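Local structure of VirX1 (Cyanophage Syn10, 6QGM) at residues B[75-80]-B[138-143]; B[145-150]-B[513-518]. The protein is a viral flavin-dependent halogenase that iodinates diverse substrates and belongs to the tryptophan halogenase family. All coordinates share one frame; numbering follows the deposited sequence.

Contact 1. Residues B[75-80]-B[138-143]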
loop_
_atom_site.group_PDB
_atom_site.type_symbol
_atom_site.label_atom_id
_atom_site.label_comp_id
_atom_site.label_asym_id
_atom_site.label_seq_id
_atom_site.Cartn_x
_atom_site.Cartn_y
_atom_site.Cartn_z
ATOM N N TYR B 75 4.913 -5.972 39.165
ATOM C CA TYR B 75 4.643 -6.618 37.853
ATOM C C TYR B 75 3.324 -6.095 37.288
ATOM O O TYR B 75 2.451 -5.658 38.056
ATOM C CB TYR B 75 4.629 -8.146 37.983
ATOM C CG TYR B 75 5.991 -8.783 38.072
ATOM C CD1 TYR B 75 6.864 -8.731 36.996
ATOM C CD2 TYR B 75 6.405 -9.457 39.206
ATOM C CE1 TYR B 75 8.112 -9.330 37.042
ATOM C CE2 TYR B 75 7.648 -10.064 39.263
ATOM C CZ TYR B 75 8.504 -9.997 38.181
ATOM O OH TYR B 75 9.734 -10.570 38.216
ATOM N N LYS B 76 3.210 -6.166 35.965
ATOM C CA LYS B 76 2.048 -5.670 35.186
ATOM C C LYS B 76 1.745 -6.642 34.034
ATOM O O LYS B 76 2.608 -6.801 33.145
ATOM C CB LYS B 76 2.373 -4.281 34.654
ATOM C CG LYS B 76 1.238 -3.610 33.902
ATOM C CD LYS B 76 1.738 -2.567 32.933
ATOM C CE LYS B 76 0.665 -2.110 31.983
ATOM N NZ LYS B 76 1.243 -1.220 30.958
ATOM N N ASN B 77 0.549 -7.231 34.040
ATOM C CA ASN B 77 0.142 -8.289 33.081
ATOM C C ASN B 77 -0.906 -7.754 32.093
ATOM O O ASN B 77 -1.146 -8.437 31.081
ATOM C CB ASN B 77 -0.361 -9.519 33.841
ATOM C CG ASN B 77 0.761 -10.267 34.521
ATOM O OD1 ASN B 77 1.307 -9.792 35.515
ATOM N ND2 ASN B 77 1.134 -11.416 33.974
ATOM N N SER B 78 -1.487 -6.584 32.349
ATOM C CA SER B 78 -2.624 -6.033 31.582
ATOM C C SER B 78 -2.791 -4.536 31.863
ATOM O O SER B 78 -2.399 -4.082 32.956
ATOM C CB SER B 78 -3.893 -6.792 31.914
ATOM O OG SER B 78 -4.967 -6.366 31.084
ATOM N N ILE B 79 -3.355 -3.802 30.898
ATOM C CA ILE B 79 -4.010 -2.480 31.130
ATOM C C ILE B 79 -5.504 -2.747 31.302
ATOM O O ILE B 79 -6.109 -3.366 30.413
ATOM C CB ILE B 79 -3.766 -1.482 29.988
ATOM C CG1 ILE B 79 -2.288 -1.386 29.609
ATOM C CG2 ILE B 79 -4.321 -0.122 30.366
ATOM C CD1 ILE B 79 -2.017 -0.456 28.449
ATOM N N ARG B 80 -6.070 -2.275 32.406
ATOM C CA ARG B 80 -7.508 -2.418 32.734
ATOM C C ARG B 80 -8.203 -1.085 32.439
ATOM O O ARG B 80 -7.657 -0.039 32.811
ATOM C CB ARG B 80 -7.644 -2.831 34.199
ATOM C CG ARG B 80 -9.055 -2.731 34.740
ATOM C CD ARG B 80 -9.152 -3.396 36.090
ATOM N NE ARG B 80 -8.834 -4.806 35.943
ATOM C CZ ARG B 80 -8.359 -5.587 36.900
ATOM N NH1 ARG B 80 -8.148 -5.113 38.108
ATOM N NH2 ARG B 80 -8.096 -6.855 36.643
ATOM N N THR B 138 -5.005 -12.658 30.755
ATOM C CA THR B 138 -6.266 -12.045 31.272
ATOM C C THR B 138 -6.630 -12.598 32.658
ATOM O O THR B 138 -7.007 -11.798 33.525
ATOM C CB THR B 138 -7.427 -12.293 30.301
ATOM O OG1 THR B 138 -6.975 -11.913 28.999
ATOM C CG2 THR B 138 -8.693 -11.546 30.674
ATOM N N TYR B 139 -6.534 -13.910 32.859
ATOM C CA TYR B 139 -6.911 -14.595 34.126
ATOM C C TYR B 139 -5.978 -14.182 35.268
ATOM O O TYR B 139 -6.479 -13.986 36.392
ATOM C CB TYR B 139 -6.868 -16.116 33.965
ATOM C CG TYR B 139 -7.850 -16.667 32.965
ATOM C CD1 TYR B 139 -9.189 -16.780 33.283
ATOM C CD2 TYR B 139 -7.443 -17.109 31.722
ATOM C CE1 TYR B 139 -10.100 -17.278 32.372
ATOM C CE2 TYR B 139 -8.337 -17.641 30.814
ATOM C CZ TYR B 139 -9.675 -17.735 31.142
ATOM O OH TYR B 139 -10.582 -18.245 30.256
ATOM N N LEU B 140 -4.668 -14.093 35.006
ATOM C CA LEU B 140 -3.654 -13.640 35.998
ATOM C C LEU B 140 -4.034 -12.219 36.440
ATOM O O LEU B 140 -4.123 -11.963 37.660
ATOM C CB LEU B 140 -2.259 -13.657 35.369
ATOM C CG LEU B 140 -1.742 -15.025 34.921
ATOM C CD1 LEU B 140 -0.338 -14.920 34.307
ATOM C CD2 LEU B 140 -1.767 -16.029 36.078
ATOM N N ALA B 141 -4.256 -11.339 35.465
ATOM C CA ALA B 141 -4.641 -9.929 35.665
ATOM C C ALA B 141 -5.934 -9.880 36.474
ATOM O O ALA B 141 -5.984 -9.135 37.452
ATOM C CB ALA B 141 -4.792 -9.247 34.336
ATOM N N GLU B 142 -6.922 -10.689 36.106
ATOM C CA GLU B 142 -8.296 -10.621 36.675
ATOM C C GLU B 142 -8.295 -11.104 38.127
ATOM O O GLU B 142 -8.979 -10.463 38.926
ATOM C CB GLU B 142 -9.295 -11.407 35.821
ATOM C CG GLU B 142 -9.767 -10.612 34.625
ATOM C CD GLU B 142 -11.019 -11.105 33.924
ATOM O OE1 GLU B 142 -11.790 -11.842 34.546
ATOM O OE2 GLU B 142 -11.237 -10.718 32.754
ATOM N N HIS B 143 -7.559 -12.167 38.459
ATOM C CA HIS B 143 -7.531 -12.749 39.832
ATOM C C HIS B 143 -6.259 -12.326 40.579
ATOM O O HIS B 143 -6.027 -12.860 41.668
ATOM C CB HIS B 143 -7.724 -14.266 39.746
ATOM C CG HIS B 143 -9.036 -14.622 39.145
ATOM N ND1 HIS B 143 -9.232 -14.680 37.789
ATOM C CD2 HIS B 143 -10.220 -14.899 39.704
ATOM C CE1 HIS B 143 -10.480 -14.996 37.532
ATOM N NE2 HIS B 143 -11.103 -15.169 38.692
#
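Strand 78-80 and helix 138-143 run obliquely past each other, their axes 9.2 Å apart at closest approach and 52° between their directions, with Asn-77 opposite Ala-141. This is helix-on-sheet packing in the tryptophan halogenase fold: helix 137-143 lies against strand 78-82, which is flanked by strands 91-95 and 270-275. The helix comes in on its smallest side chain. The CB atoms of Ala-141 and Ser-78 meet at 3.6 Å, while the serine hydroxyl, anti to its backbone N, bonds to Glu-93. Asn-77 crosses Leu-140 obliquely, its amide ND2 lying 3.8 Å from the leucine CD1 and finding its polar partner in the side chain of Asn-137, just before the helix segment. Arg-80 leaves the strand with CG anti to the backbone N (chi1 168°), then bends at chi3, which turns the guanidinium toward the helix. NE is held by a salt bridge with Glu-93, the stronger of the group's anchors, so the bond to the helix is the lesser one. Glu-142 points away from the strand and pairs with Arg-132. Arg-80 NH2 gives a weak, bent hydrogen bond (134°) to Ala-141 O at 3.2 Å, the oxygen lying at the guanidinium edge, near its plane.

Contact 2. Residues B[145-150]-B[513-518]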
loop_
_atom_site.group_PDB
_atom_site.type_symbol
_atom_site.label_atom_id
_atom_site.label_comp_id
_atom_site.label_asym_id
_atom_site.label_seq_id
_atom_site.Cartn_x
_atom_site.Cartn_y
_atom_site.Cartn_z
ATOM N N ARG B 145 -3.015 -12.782 40.202
ATOM C CA ARG B 145 -2.100 -13.923 40.434
ATOM C C ARG B 145 -0.915 -13.803 39.482
ATOM O O ARG B 145 -1.021 -13.064 38.496
ATOM C CB ARG B 145 -2.831 -15.255 40.242
ATOM C CG ARG B 145 -4.165 -15.333 40.962
ATOM C CD ARG B 145 -4.050 -15.040 42.444
ATOM N NE ARG B 145 -5.315 -15.297 43.106
ATOM C CZ ARG B 145 -5.564 -16.356 43.860
ATOM N NH1 ARG B 145 -4.633 -17.261 44.112
ATOM N NH2 ARG B 145 -6.758 -16.510 44.397
ATOM N N LEU B 146 0.151 -14.551 39.761
ATOM C CA LEU B 146 1.357 -14.586 38.905
ATOM C C LEU B 146 2.029 -15.957 39.014
ATOM O O LEU B 146 1.903 -16.617 40.071
ATOM C CB LEU B 146 2.276 -13.443 39.335
ATOM C CG LEU B 146 3.201 -12.872 38.266
ATOM C CD1 LEU B 146 2.491 -12.654 36.946
ATOM C CD2 LEU B 146 3.801 -11.558 38.740
ATOM N N THR B 147 2.693 -16.377 37.938
ATOM C CA THR B 147 3.397 -17.678 37.818
ATOM C C THR B 147 4.441 -17.544 36.711
ATOM O O THR B 147 4.192 -16.730 35.778
ATOM C CB THR B 147 2.421 -18.819 37.522
ATOM O OG1 THR B 147 3.177 -19.956 37.111
ATOM C CG2 THR B 147 1.447 -18.479 36.426
ATOM N N ARG B 148 5.541 -18.306 36.792
ATOM C CA ARG B 148 6.556 -18.353 35.703
ATOM C C ARG B 148 6.085 -19.308 34.604
ATOM O O ARG B 148 6.695 -19.279 33.523
ATOM C CB ARG B 148 7.930 -18.741 36.247
ATOM C CG ARG B 148 8.545 -17.682 37.141
ATOM C CD ARG B 148 10.050 -17.543 36.957
ATOM N NE ARG B 148 10.561 -16.433 37.739
ATOM C CZ ARG B 148 10.773 -16.476 39.051
ATOM N NH1 ARG B 148 10.482 -17.571 39.740
ATOM N NH2 ARG B 148 11.235 -15.421 39.703
ATOM N N ASN B 149 5.028 -20.087 34.860
ATOM C CA ASN B 149 4.348 -20.894 33.817
ATOM C C ASN B 149 5.353 -21.911 33.238
ATOM O O ASN B 149 5.262 -22.215 32.031
ATOM C CB ASN B 149 3.730 -19.978 32.749
ATOM C CG ASN B 149 2.731 -20.673 31.853
ATOM O OD1 ASN B 149 1.935 -21.487 32.319
ATOM N ND2 ASN B 149 2.735 -20.312 30.583
ATOM N N LYS B 150 6.244 -22.437 34.086
ATOM C CA LYS B 150 7.326 -23.402 33.731
ATOM C C LYS B 150 6.724 -24.551 32.924
ATOM O O LYS B 150 7.174 -24.749 31.791
ATOM C CB LYS B 150 8.039 -23.869 35.005
ATOM C CG LYS B 150 8.633 -22.734 35.849
ATOM C CD LYS B 150 8.462 -22.856 37.371
ATOM C CE LYS B 150 8.239 -21.531 38.070
ATOM N NZ LYS B 150 8.035 -21.724 39.519
ATOM N N LYS B 513 -6.621 -19.702 40.820
ATOM C CA LYS B 513 -6.831 -19.429 42.269
ATOM C C LYS B 513 -5.861 -20.235 43.146
ATOM O O LYS B 513 -5.702 -19.856 44.309
ATOM C CB LYS B 513 -8.295 -19.674 42.625
ATOM C CG LYS B 513 -9.198 -18.570 42.102
ATOM C CD LYS B 513 -10.653 -18.752 42.351
ATOM C CE LYS B 513 -11.409 -17.454 42.154
ATOM N NZ LYS B 513 -12.799 -17.549 42.663
ATOM N N THR B 514 -5.224 -21.288 42.624
ATOM C CA THR B 514 -4.186 -22.067 43.356
ATOM C C THR B 514 -2.819 -21.382 43.211
ATOM O O THR B 514 -1.888 -21.760 43.935
ATOM C CB THR B 514 -4.131 -23.534 42.899
ATOM O OG1 THR B 514 -3.423 -23.637 41.659
ATOM C CG2 THR B 514 -5.503 -24.161 42.788
ATOM N N LEU B 515 -2.695 -20.413 42.299
ATOM C CA LEU B 515 -1.411 -19.707 42.018
ATOM C C LEU B 515 -1.172 -18.668 43.110
ATOM O O LEU B 515 -2.114 -18.167 43.719
ATOM C CB LEU B 515 -1.456 -19.042 40.639
ATOM C CG LEU B 515 -1.465 -20.007 39.445
ATOM C CD1 LEU B 515 -1.680 -19.248 38.136
ATOM C CD2 LEU B 515 -0.169 -20.820 39.371
ATOM N N PRO B 516 0.097 -18.303 43.392
ATOM C CA PRO B 516 0.382 -17.180 44.279
ATOM C C PRO B 516 -0.206 -15.858 43.755
ATOM O O PRO B 516 -0.293 -15.673 42.553
ATOM C CB PRO B 516 1.913 -17.113 44.338
ATOM C CG PRO B 516 2.405 -17.958 43.173
ATOM C CD PRO B 516 1.309 -18.956 42.880
ATOM N N THR B 517 -0.607 -14.975 44.676
ATOM C CA THR B 517 -1.056 -13.590 44.381
ATOM C C THR B 517 0.158 -12.766 43.971
ATOM O O THR B 517 1.267 -13.131 44.383
ATOM C CB THR B 517 -1.738 -12.930 45.583
ATOM O OG1 THR B 517 -0.749 -12.771 46.599
ATOM C CG2 THR B 517 -2.900 -13.731 46.123
ATOM N N HIS B 518 -0.055 -11.696 43.210
ATOM C CA HIS B 518 0.976 -10.708 42.786
ATOM C C HIS B 518 1.911 -10.385 43.963
ATOM O O HIS B 518 3.140 -10.467 43.780
ATOM C CB HIS B 518 0.301 -9.443 42.218
ATOM C CG HIS B 518 1.254 -8.461 41.647
ATOM N ND1 HIS B 518 0.977 -7.118 41.586
ATOM C CD2 HIS B 518 2.483 -8.629 41.110
ATOM C CE1 HIS B 518 1.995 -6.494 41.034
ATOM N NE2 HIS B 518 2.934 -7.395 40.740
#
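Two backbone carbonyls grip NH1 of Arg-145, both belonging to the loop between helices 494-512 and 518-527. Leu-515 O accepts from Arg-145 NH1 at 2.7 Å, lying in the guanidinium plane with NH1 also in the plane of that carbonyl. Lys-513 O is 2.8 Å from Arg-145 NH1, but here the nitrogen sits well above the carbonyl plane, so the two bonds differ in geometry, and neither is straight. The arginine reaches this spot because its chain bends at chi2 (-55°), carrying the guanidinium back along the other loop. One face of the group lies over Lys-513 CA and the other faces Thr-517 CG2, so it is sandwiched between two parts of the 513-518 loop. Its positive charge would be favoured by the two carbonyl oxygens.

Next along the chain, Leu-146 N donates to Pro-516 O at 3.0 Å in a fairly straight bond (159°) that runs nearly along the C=O axis, and Arg-145 CA makes a C-H...O contact with the same oxygen. Apolar groups extend the contact on both sides of this bond. Thr-147 crosses Leu-515 obliquely, its CG2 3.6 Å from the leucine CD1. Leu-146 and His-518 lie side by side and point the same way, with Leu-146 CD2 4.0 Å from His-518 CD2; the imidazole itself is fixed by Met-267 O and Tyr-75 N. Thr-147 OG1 accepts from Asn-149 N at 2.9 Å, which closes an ST turn. Thr-517 is the N-cap of helix 518-527: its OG1 caps a backbone N of the helix's first turn, and its own N donates to Glu-520 OE1. The arrangement is an isolated beta bridge, pairing Arg-145 with Thr-517, that fastens the approach to the C-terminal helix onto the loop following helix 137-143.

In the fold
Contact 1 is buried, its centre about 15 Å from the centre of the chain, whereas contact 2 is partly buried, its centre about 24 Å from the chain's centre on the same side. Helix 137-143 and the loop following it connect the two: Leu-140 O probably accepts a hydrogen bond from Arg-145 N at 2.9 Å. The strand segment of contact 1 also reaches contact 2 directly, through the ring of Tyr-75 packed on Leu-146. In each contact an arginine donates to backbone carbonyl oxygen, Arg-80 to one in a weak bond, Arg-145 to two from a single nitrogen. Contact 1 is mainly helix against strand, contact 2 mainly loop against loop.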